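Local atomic coordinates of cell wall surface anchor family protein (Streptococcus agalactiae serogroup V, PDB entry 3PF2), a protein that builds the shaft of the group B Streptococcus type 1 pilus as its major pilin, represented here by a calcium-binding C-terminal fragment. Residues H180-K188 against F288-N296; A211-I219 against I228-K239. All coordinates share one frame; numbering follows the deposited sequence.

Contact 1 (H180-K188 against F288-N296); sequences HTGGKRFVK and FTVSQTSYN
In the prealbumin-like, Ig-like part of the pilin, the turn leaving edge strand 286-290 folds onto strand 178-190, where Ser294 meets Gly183 and Phe288 meets Phe186. The Ser294 hydroxyl gives its proton to Gly183 O (OG to O 2.7 Å), and OG lies almost in line with the carbonyl bond at 173°. A chi1 of 53° places OG between the backbone N and the carbonyl carbon, from where it also accepts a nearly straight bond from Ser291 N (N to OG 2.8 Å). One hydroxyl thus closes the type I turn Ser291-Ser294 and ties it to the strand. A water accepting from Gly183 N probably adds a second tie by donating to Ser291 O.

Between the two sheets of the Ig-like sandwich lies a T-shaped pair: Phe186 sends its edge, led by CZ, onto the centre of the Phe288 face, with planes at 87° and CZ 3.6 Å from CD2 of Phe288. Lys184 lays its CG 3.6 Å from Phe288 CD1, then carries NZ to a salt bridge with Asp312 and to a water held by Thr289 O. Arg185 CG sits 3.7 Å from Tyr295 CD1, the guanidinium turned nearly perpendicular to the ring, while Arg185 NE and Tyr295 OH both reach the carboxylate of Glu249 and Arg185 NH1 bonds to Ala309 O. Farther along the strand, Lys188 NZ is joined covalently to Asn316 CG, an isopeptide link.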
loop_
_atom_site.group_PDB
_atom_site.type_symbol
_atom_site.label_atom_id
_atom_site.label_comp_id
_atom_site.label_asym_id
_atom_site.label_seq_id
_atom_site.Cartn_x
_atom_site.Cartn_y
_atom_site.Cartn_z
ATOM N N HIS A 180 4.597 -2.727 0.686
ATOM C CA HIS A 180 5.345 -2.846 1.940
ATOM C C HIS A 180 5.749 -1.468 2.410
ATOM O O HIS A 180 5.882 -0.550 1.594
ATOM C CB HIS A 180 6.595 -3.699 1.723
ATOM C CG HIS A 180 7.250 -3.439 0.406
ATOM N ND1 HIS A 180 6.957 -4.178 -0.723
ATOM C CD2 HIS A 180 8.124 -2.480 0.017
ATOM C CE1 HIS A 180 7.643 -3.703 -1.743
ATOM N NE2 HIS A 180 8.346 -2.660 -1.329
ATOM N N THR A 181 5.972 -1.370 3.720
ATOM C CA THR A 181 6.442 -0.154 4.384
ATOM C C THR A 181 7.442 -0.593 5.446
ATOM O O THR A 181 7.414 -1.741 5.855
ATOM C CB THR A 181 5.246 0.643 4.999
ATOM O OG1 THR A 181 5.672 1.964 5.354
ATOM C CG2 THR A 181 4.623 -0.046 6.218
ATOM N N GLY A 182 8.318 0.319 5.887
ATOM C CA GLY A 182 9.402 -0.028 6.804
ATOM C C GLY A 182 9.552 0.919 7.977
ATOM O O GLY A 182 8.768 1.848 8.144
ATOM N N GLY A 183 10.582 0.689 8.785
ATOM C CA GLY A 183 10.837 1.509 9.962
ATOM C C GLY A 183 12.301 1.496 10.345
ATOM O O GLY A 183 13.113 0.794 9.729
ATOM N N LYS A 184 12.644 2.273 11.362
ATOM C CA LYS A 184 14.019 2.294 11.853
ATOM C C LYS A 184 14.047 2.540 13.350
ATOM O O LYS A 184 13.193 3.245 13.878
ATOM C CB LYS A 184 14.843 3.365 11.123
ATOM C CG LYS A 184 16.332 3.334 11.479
ATOM C CD LYS A 184 17.088 2.127 10.852
ATOM C CE LYS A 184 18.547 2.152 11.337
ATOM N NZ LYS A 184 19.254 0.891 10.995
ATOM N N ARG A 185 15.035 1.952 14.021
ATOM C CA ARG A 185 15.237 2.125 15.462
ATOM C C ARG A 185 16.550 2.864 15.674
ATOM O O ARG A 185 17.488 2.685 14.911
ATOM C CB ARG A 185 15.290 0.756 16.152
ATOM C CG ARG A 185 13.978 -0.036 15.971
ATOM C CD ARG A 185 13.994 -1.386 16.690
ATOM N NE ARG A 185 13.890 -1.211 18.142
ATOM C CZ ARG A 185 14.690 -1.779 19.039
ATOM N NH1 ARG A 185 15.663 -2.604 18.671
ATOM N NH2 ARG A 185 14.501 -1.537 20.331
ATOM N N PHE A 186 16.601 3.672 16.726
ATOM C CA PHE A 186 17.765 4.476 17.045
ATOM C C PHE A 186 18.049 4.447 18.540
ATOM O O PHE A 186 17.146 4.264 19.356
ATOM C CB PHE A 186 17.504 5.941 16.693
ATOM C CG PHE A 186 17.158 6.170 15.257
ATOM C CD1 PHE A 186 18.166 6.268 14.309
ATOM C CD2 PHE A 186 15.830 6.278 14.861
ATOM C CE1 PHE A 186 17.862 6.485 12.955
ATOM C CE2 PHE A 186 15.498 6.492 13.503
ATOM C CZ PHE A 186 16.522 6.597 12.553
ATOM N N VAL A 187 19.305 4.699 18.887
ATOM C CA VAL A 187 19.671 4.958 20.279
ATOM C C VAL A 187 20.691 6.097 20.332
ATOM O O VAL A 187 21.679 6.106 19.571
ATOM C CB VAL A 187 20.150 3.670 21.012
ATOM C CG1 VAL A 187 21.377 3.055 20.333
ATOM C CG2 VAL A 187 20.404 3.975 22.488
ATOM N N LYS A 188 20.416 7.079 21.194
ATOM C CA LYS A 188 21.258 8.265 21.327
ATOM C C LYS A 188 22.228 8.054 22.482
ATOM O O LYS A 188 21.811 7.713 23.579
ATOM C CB LYS A 188 20.404 9.509 21.583
ATOM C CG LYS A 188 21.192 10.838 21.612
ATOM C CD LYS A 188 21.717 11.211 20.226
ATOM C CE LYS A 188 22.438 12.561 20.218
ATOM N NZ LYS A 188 23.714 12.539 21.009
ATOM N N PHE A 288 20.285 7.568 7.575
ATOM C CA PHE A 288 19.966 6.183 7.917
ATOM C C PHE A 288 19.222 5.543 6.770
ATOM O O PHE A 288 18.752 6.241 5.883
ATOM C CB PHE A 288 19.145 6.078 9.214
ATOM C CG PHE A 288 17.761 6.668 9.142
ATOM C CD1 PHE A 288 16.640 5.854 8.865
ATOM C CD2 PHE A 288 17.550 8.017 9.407
ATOM C CE1 PHE A 288 15.336 6.386 8.837
ATOM C CE2 PHE A 288 16.252 8.569 9.376
ATOM C CZ PHE A 288 15.143 7.755 9.104
ATOM N N THR A 289 19.129 4.214 6.776
ATOM C CA THR A 289 18.368 3.545 5.728
ATOM C C THR A 289 17.233 2.718 6.305
ATOM O O THR A 289 17.361 2.132 7.381
ATOM C CB THR A 289 19.232 2.653 4.835
ATOM O OG1 THR A 289 19.954 1.730 5.650
ATOM C CG2 THR A 289 20.223 3.479 4.019
ATOM N N VAL A 290 16.125 2.717 5.577
ATOM C CA VAL A 290 14.994 1.850 5.835
ATOM C C VAL A 290 15.044 0.727 4.806
ATOM O O VAL A 290 15.137 0.988 3.598
ATOM C CB VAL A 290 13.666 2.622 5.700
ATOM C CG1 VAL A 290 12.476 1.654 5.850
ATOM C CG2 VAL A 290 13.595 3.710 6.768
ATOM N N SER A 291 15.031 -0.511 5.299
ATOM C CA SER A 291 15.114 -1.714 4.461
ATOM C C SER A 291 14.091 -2.734 4.940
ATOM O O SER A 291 13.318 -2.465 5.851
ATOM C CB SER A 291 16.506 -2.330 4.583
ATOM O OG SER A 291 16.683 -2.919 5.873
ATOM N N GLN A 292 14.106 -3.927 4.354
ATOM C CA GLN A 292 13.226 -4.979 4.845
ATOM C C GLN A 292 13.480 -5.315 6.323
ATOM O O GLN A 292 12.550 -5.660 7.057
ATOM C CB GLN A 292 13.384 -6.239 3.997
ATOM C CG GLN A 292 12.481 -7.377 4.461
ATOM C CD GLN A 292 12.636 -8.618 3.624
ATOM O OE1 GLN A 292 13.741 -9.022 3.298
ATOM N NE2 GLN A 292 11.520 -9.220 3.262
ATOM N N THR A 293 14.731 -5.181 6.754
ATOM C CA THR A 293 15.147 -5.689 8.061
ATOM C C THR A 293 15.632 -4.612 9.039
ATOM O O THR A 293 16.322 -4.921 10.018
ATOM C CB THR A 293 16.245 -6.789 7.920
ATOM O OG1 THR A 293 17.390 -6.243 7.231
ATOM C CG2 THR A 293 15.707 -7.988 7.146
ATOM N N SER A 294 15.258 -3.361 8.799
ATOM C CA SER A 294 15.731 -2.259 9.651
ATOM C C SER A 294 14.848 -2.027 10.879
ATOM O O SER A 294 15.144 -1.168 11.710
ATOM C CB SER A 294 15.892 -0.960 8.821
ATOM O OG SER A 294 14.704 -0.642 8.115
ATOM N N TYR A 295 13.763 -2.797 11.006
ATOM C CA TYR A 295 12.884 -2.663 12.167
ATOM C C TYR A 295 12.669 -4.041 12.803
ATOM O O TYR A 295 12.890 -4.219 13.991
ATOM C CB TYR A 295 11.537 -1.998 11.822
ATOM C CG TYR A 295 10.771 -1.615 13.084
ATOM C CD1 TYR A 295 11.008 -0.396 13.721
ATOM C CD2 TYR A 295 9.835 -2.483 13.647
ATOM C CE1 TYR A 295 10.327 -0.047 14.880
ATOM C CE2 TYR A 295 9.141 -2.143 14.796
ATOM C CZ TYR A 295 9.400 -0.924 15.415
ATOM O OH TYR A 295 8.724 -0.573 16.559
ATOM N N ASN A 296 12.227 -4.987 11.991
ATOM C CA ASN A 296 12.126 -6.400 12.343
ATOM C C ASN A 296 13.219 -7.192 11.665
ATOM O O ASN A 296 13.485 -6.999 10.483
ATOM C CB ASN A 296 10.770 -6.936 11.866
ATOM C CG ASN A 296 9.596 -6.171 12.456
ATOM O OD1 ASN A 296 8.684 -5.739 11.732
ATOM N ND2 ASN A 296 9.608 -6.000 13.767
HETATM O O HOH W 1 11.651 -1.877 8.134
HETATM O O HOH W 2 20.763 2.966 8.796
HETATM O O HOH W 3 19.229 0.194 8.184
HETATM O O HOH W 4 17.165 -0.281 13.238
#

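Contact 2 (A211-I219 against I228-K239); sequences AVKWTDALI and IAGEAVTGQPIK
Thr234 OG1 donates to Asp216 OD1 across 2.6 Å, reaching the carboxylate from above its plane, 55° out of it, and not in the plane. A water bridges the same OD1 to Thr234 N, doubling the link between the first turn of helix 216-221 and the loop. Thr215 is the N-cap of that helix, its OG1 accepting from Leu218 N.

Three backbone bonds zip the two chains together. Val212 O takes the proton of Ile238 N (2.8 Å) and Gln236 O that of Trp214 N (3.0 Å), flanking a single antiparallel bridge between Lys213 and Pro237. Trp214 O then receives Gly235 N, from within the type II turn Val233-Gln236.

Outside this polar seam the indole of Trp214 fills a slot between two aliphatic groups. Ile238 CG1 lies over the centre of one face, 3.5 Å from the centroid of the five-membered ring, and Ala232 CB rests on the opposite face, 3.4 Å from Trp214 NE1; both are CH-pi contacts. With CG anti to the carbonyl carbon (chi1 -74°), the ring points into the loop 228-239, and NE1 gives its proton to an in-plane water 2.9 Å away that also accepts from Lys239 N. Ile238 CD1 continues the apolar patch to Val212 CG1 and to Leu218 CD1, while Ile219 CG1 packs near Ala232 CB.

The indole is therefore fixed in rotation by carbon on both faces, and its one polar group, although buried, keeps a hydrogen-bond partner through water.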
loop_
_atom_site.group_PDB
_atom_site.type_symbol
_atom_site.label_atom_id
_atom_site.label_comp_id
_atom_site.label_asym_id
_atom_site.label_seq_id
_atom_site.Cartn_x
_atom_site.Cartn_y
_atom_site.Cartn_z
ATOM N N ALA A 211 11.349 17.900 4.274
ATOM C CA ALA A 211 10.775 17.342 5.490
ATOM C C ALA A 211 9.704 16.320 5.176
ATOM O O ALA A 211 8.889 16.507 4.259
ATOM C CB ALA A 211 10.206 18.435 6.371
ATOM N N VAL A 212 9.730 15.228 5.931
ATOM C CA VAL A 212 8.624 14.289 5.952
ATOM C C VAL A 212 7.548 14.867 6.877
ATOM O O VAL A 212 7.838 15.280 8.010
ATOM C CB VAL A 212 9.081 12.906 6.445
ATOM C CG1 VAL A 212 7.986 11.867 6.253
ATOM C CG2 VAL A 212 10.380 12.480 5.714
ATOM N N LYS A 213 6.315 14.907 6.388
ATOM C CA LYS A 213 5.224 15.524 7.140
ATOM C C LYS A 213 4.327 14.485 7.780
ATOM O O LYS A 213 4.145 13.381 7.234
ATOM C CB LYS A 213 4.393 16.444 6.236
ATOM C CG LYS A 213 5.104 17.740 5.852
ATOM C CD LYS A 213 4.243 18.609 4.919
ATOM C CE LYS A 213 4.007 17.953 3.570
ATOM N NZ LYS A 213 2.895 18.632 2.849
ATOM N N TRP A 214 3.773 14.847 8.937
ATOM C CA TRP A 214 2.763 14.038 9.596
ATOM C C TRP A 214 1.487 14.010 8.783
ATOM O O TRP A 214 1.081 15.016 8.179
ATOM C CB TRP A 214 2.406 14.587 10.978
ATOM C CG TRP A 214 3.424 14.374 12.054
ATOM C CD1 TRP A 214 4.091 15.344 12.731
ATOM C CD2 TRP A 214 3.876 13.119 12.599
ATOM N NE1 TRP A 214 4.935 14.783 13.657
ATOM C CE2 TRP A 214 4.827 13.419 13.594
ATOM C CE3 TRP A 214 3.580 11.774 12.329
ATOM C CZ2 TRP A 214 5.487 12.424 14.334
ATOM C CZ3 TRP A 214 4.239 10.776 13.068
ATOM C CH2 TRP A 214 5.180 11.116 14.059
ATOM N N THR A 215 0.873 12.840 8.772
ATOM C CA THR A 215 -0.528 12.705 8.401
ATOM C C THR A 215 -1.249 12.014 9.560
ATOM O O THR A 215 -0.608 11.452 10.460
ATOM C CB THR A 215 -0.693 11.850 7.134
ATOM O OG1 THR A 215 -0.138 10.552 7.371
ATOM C CG2 THR A 215 -0.016 12.500 5.930
ATOM N N ASP A 216 -2.581 12.043 9.538
ATOM C CA ASP A 216 -3.370 11.295 10.517
ATOM C C ASP A 216 -2.944 9.822 10.595
ATOM O O ASP A 216 -2.814 9.259 11.687
ATOM C CB ASP A 216 -4.866 11.406 10.185
ATOM C CG ASP A 216 -5.434 12.788 10.465
ATOM O OD1 ASP A 216 -4.790 13.600 11.163
ATOM O OD2 ASP A 216 -6.551 13.071 9.989
ATOM N N ALA A 217 -2.705 9.206 9.439
ATOM C CA ALA A 217 -2.310 7.786 9.389
ATOM C C ALA A 217 -0.915 7.518 9.990
ATOM O O ALA A 217 -0.710 6.517 10.684
ATOM C CB ALA A 217 -2.378 7.275 7.970
ATOM N N LEU A 218 0.038 8.406 9.711
ATOM C CA LEU A 218 1.386 8.273 10.278
ATOM C C LEU A 218 1.378 8.484 11.788
ATOM O O LEU A 218 2.099 7.799 12.527
ATOM C CB LEU A 218 2.363 9.235 9.609
ATOM C CG LEU A 218 3.228 8.647 8.494
ATOM C CD1 LEU A 218 4.079 9.750 7.900
ATOM C CD2 LEU A 218 4.101 7.474 9.000
ATOM N N ILE A 219 0.548 9.421 12.242
ATOM C CA ILE A 219 0.381 9.676 13.673
ATOM C C ILE A 219 -0.121 8.403 14.373
ATOM O O ILE A 219 0.385 8.010 15.431
ATOM C CB ILE A 219 -0.549 10.888 13.923
ATOM C CG1 ILE A 219 0.181 12.195 13.578
ATOM C CG2 ILE A 219 -1.039 10.908 15.372
ATOM C CD1 ILE A 219 -0.722 13.409 13.410
ATOM N N ILE A 228 8.476 11.469 20.261
ATOM C CA ILE A 228 8.033 12.576 19.413
ATOM C C ILE A 228 8.363 13.907 20.083
ATOM O O ILE A 228 7.985 14.135 21.236
ATOM C CB ILE A 228 6.507 12.479 19.116
ATOM C CG1 ILE A 228 6.176 11.137 18.443
ATOM C CG2 ILE A 228 6.045 13.649 18.243
ATOM C CD1 ILE A 228 4.702 10.846 18.315
ATOM N N ALA A 229 9.084 14.765 19.366
ATOM C CA ALA A 229 9.391 16.112 19.842
ATOM C C ALA A 229 8.167 17.005 19.673
ATOM O O ALA A 229 7.722 17.270 18.550
ATOM C CB ALA A 229 10.592 16.686 19.093
ATOM N N GLY A 230 7.612 17.441 20.799
ATOM C CA GLY A 230 6.454 18.327 20.800
ATOM C C GLY A 230 5.188 17.599 20.410
ATOM O O GLY A 230 5.033 16.405 20.664
ATOM N N GLU A 231 4.278 18.320 19.766
ATOM C CA GLU A 231 2.988 17.760 19.436
ATOM C C GLU A 231 2.928 17.452 17.949
ATOM O O GLU A 231 3.288 18.290 17.116
ATOM C CB GLU A 231 1.858 18.710 19.870
ATOM C CG GLU A 231 1.871 19.073 21.372
ATOM C CD GLU A 231 1.646 17.873 22.282
ATOM O OE1 GLU A 231 0.627 17.167 22.122
ATOM O OE2 GLU A 231 2.487 17.636 23.168
ATOM N N ALA A 232 2.496 16.238 17.630
ATOM C CA ALA A 232 2.377 15.784 16.249
ATOM C C ALA A 232 0.989 16.092 15.697
ATOM O O ALA A 232 -0.017 15.581 16.209
ATOM C CB ALA A 232 2.653 14.298 16.165
ATOM N N VAL A 233 0.944 16.931 14.658
ATOM C CA VAL A 233 -0.302 17.236 13.941
ATOM C C VAL A 233 -0.082 17.261 12.432
ATOM O O VAL A 233 0.921 17.800 11.954
ATOM C CB VAL A 233 -0.930 18.605 14.340
ATOM C CG1 VAL A 233 -2.457 18.466 14.462
ATOM C CG2 VAL A 233 -0.322 19.174 15.634
ATOM N N THR A 234 -1.045 16.696 11.699
ATOM C CA THR A 234 -1.042 16.633 10.230
ATOM C C THR A 234 -0.639 17.944 9.549
ATOM O O THR A 234 -1.111 19.026 9.922
ATOM C CB THR A 234 -2.412 16.138 9.702
ATOM O OG1 THR A 234 -2.651 14.821 10.202
ATOM C CG2 THR A 234 -2.453 16.093 8.173
ATOM N N GLY A 235 0.257 17.826 8.567
ATOM C CA GLY A 235 0.689 18.953 7.739
ATOM C C GLY A 235 1.971 19.605 8.214
ATOM O O GLY A 235 2.559 20.420 7.501
ATOM N N GLN A 236 2.400 19.246 9.422
ATOM C CA GLN A 236 3.611 19.805 10.019
ATOM C C GLN A 236 4.789 18.829 9.900
ATOM O O GLN A 236 4.572 17.627 9.774
ATOM C CB GLN A 236 3.358 20.175 11.492
ATOM C CG GLN A 236 2.317 21.297 11.704
ATOM C CD GLN A 236 2.635 22.561 10.920
ATOM O OE1 GLN A 236 1.860 22.978 10.061
ATOM N NE2 GLN A 236 3.776 23.174 11.209
ATOM N N PRO A 237 6.035 19.349 9.932
ATOM C CA PRO A 237 7.187 18.443 9.781
ATOM C C PRO A 237 7.284 17.439 10.931
ATOM O O PRO A 237 6.914 17.757 12.075
ATOM C CB PRO A 237 8.393 19.393 9.792
ATOM C CG PRO A 237 7.824 20.763 9.503
ATOM C CD PRO A 237 6.462 20.752 10.099
ATOM N N ILE A 238 7.768 16.235 10.629
ATOM C CA ILE A 238 7.990 15.214 11.661
ATOM C C ILE A 238 9.263 15.544 12.434
ATOM O O ILE A 238 10.326 15.747 11.848
ATOM C CB ILE A 238 8.050 13.786 11.060
ATOM C CG1 ILE A 238 6.653 13.351 10.604
ATOM C CG2 ILE A 238 8.621 12.769 12.086
ATOM C CD1 ILE A 238 6.593 12.095 9.792
ATOM N N LYS A 239 9.137 15.610 13.755
ATOM C CA LYS A 239 10.275 15.877 14.630
ATOM C C LYS A 239 10.257 14.819 15.720
ATOM O O LYS A 239 9.227 14.591 16.339
ATOM C CB LYS A 239 10.198 17.291 15.230
ATOM C CG LYS A 239 10.052 18.384 14.180
ATOM C CD LYS A 239 9.960 19.772 14.793
ATOM C CE LYS A 239 10.217 20.857 13.749
ATOM N NZ LYS A 239 9.177 20.896 12.677
HETATM O O HOH W 5 6.724 15.988 15.576
HETATM O O HOH W 6 -3.680 15.616 13.099
#

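In the fold
Both contacts belong to the C-terminal prealbumin-like domain, and their segments follow one another as 180-188, 211-219, 228-239 and 288-296, so contact 2 forms within the chain that contact 1 brings together. Their centres lie 18 Å apart and their nearest atoms about 7 Å, without touching. They mark opposite edges of one four-stranded antiparallel sheet: contact 2 ends at strand 239-241, contact 1 starts from strand 286-290. Strand 201-206 connects them, since Leu204 meets Phe288 of contact 1 as well as Val212 and Ile238 of contact 2. Contact 1 joins this sheet to the isopeptide-bearing strand; contact 2 joins the start of helix 216-221 to the loop that leads into strand 239-241.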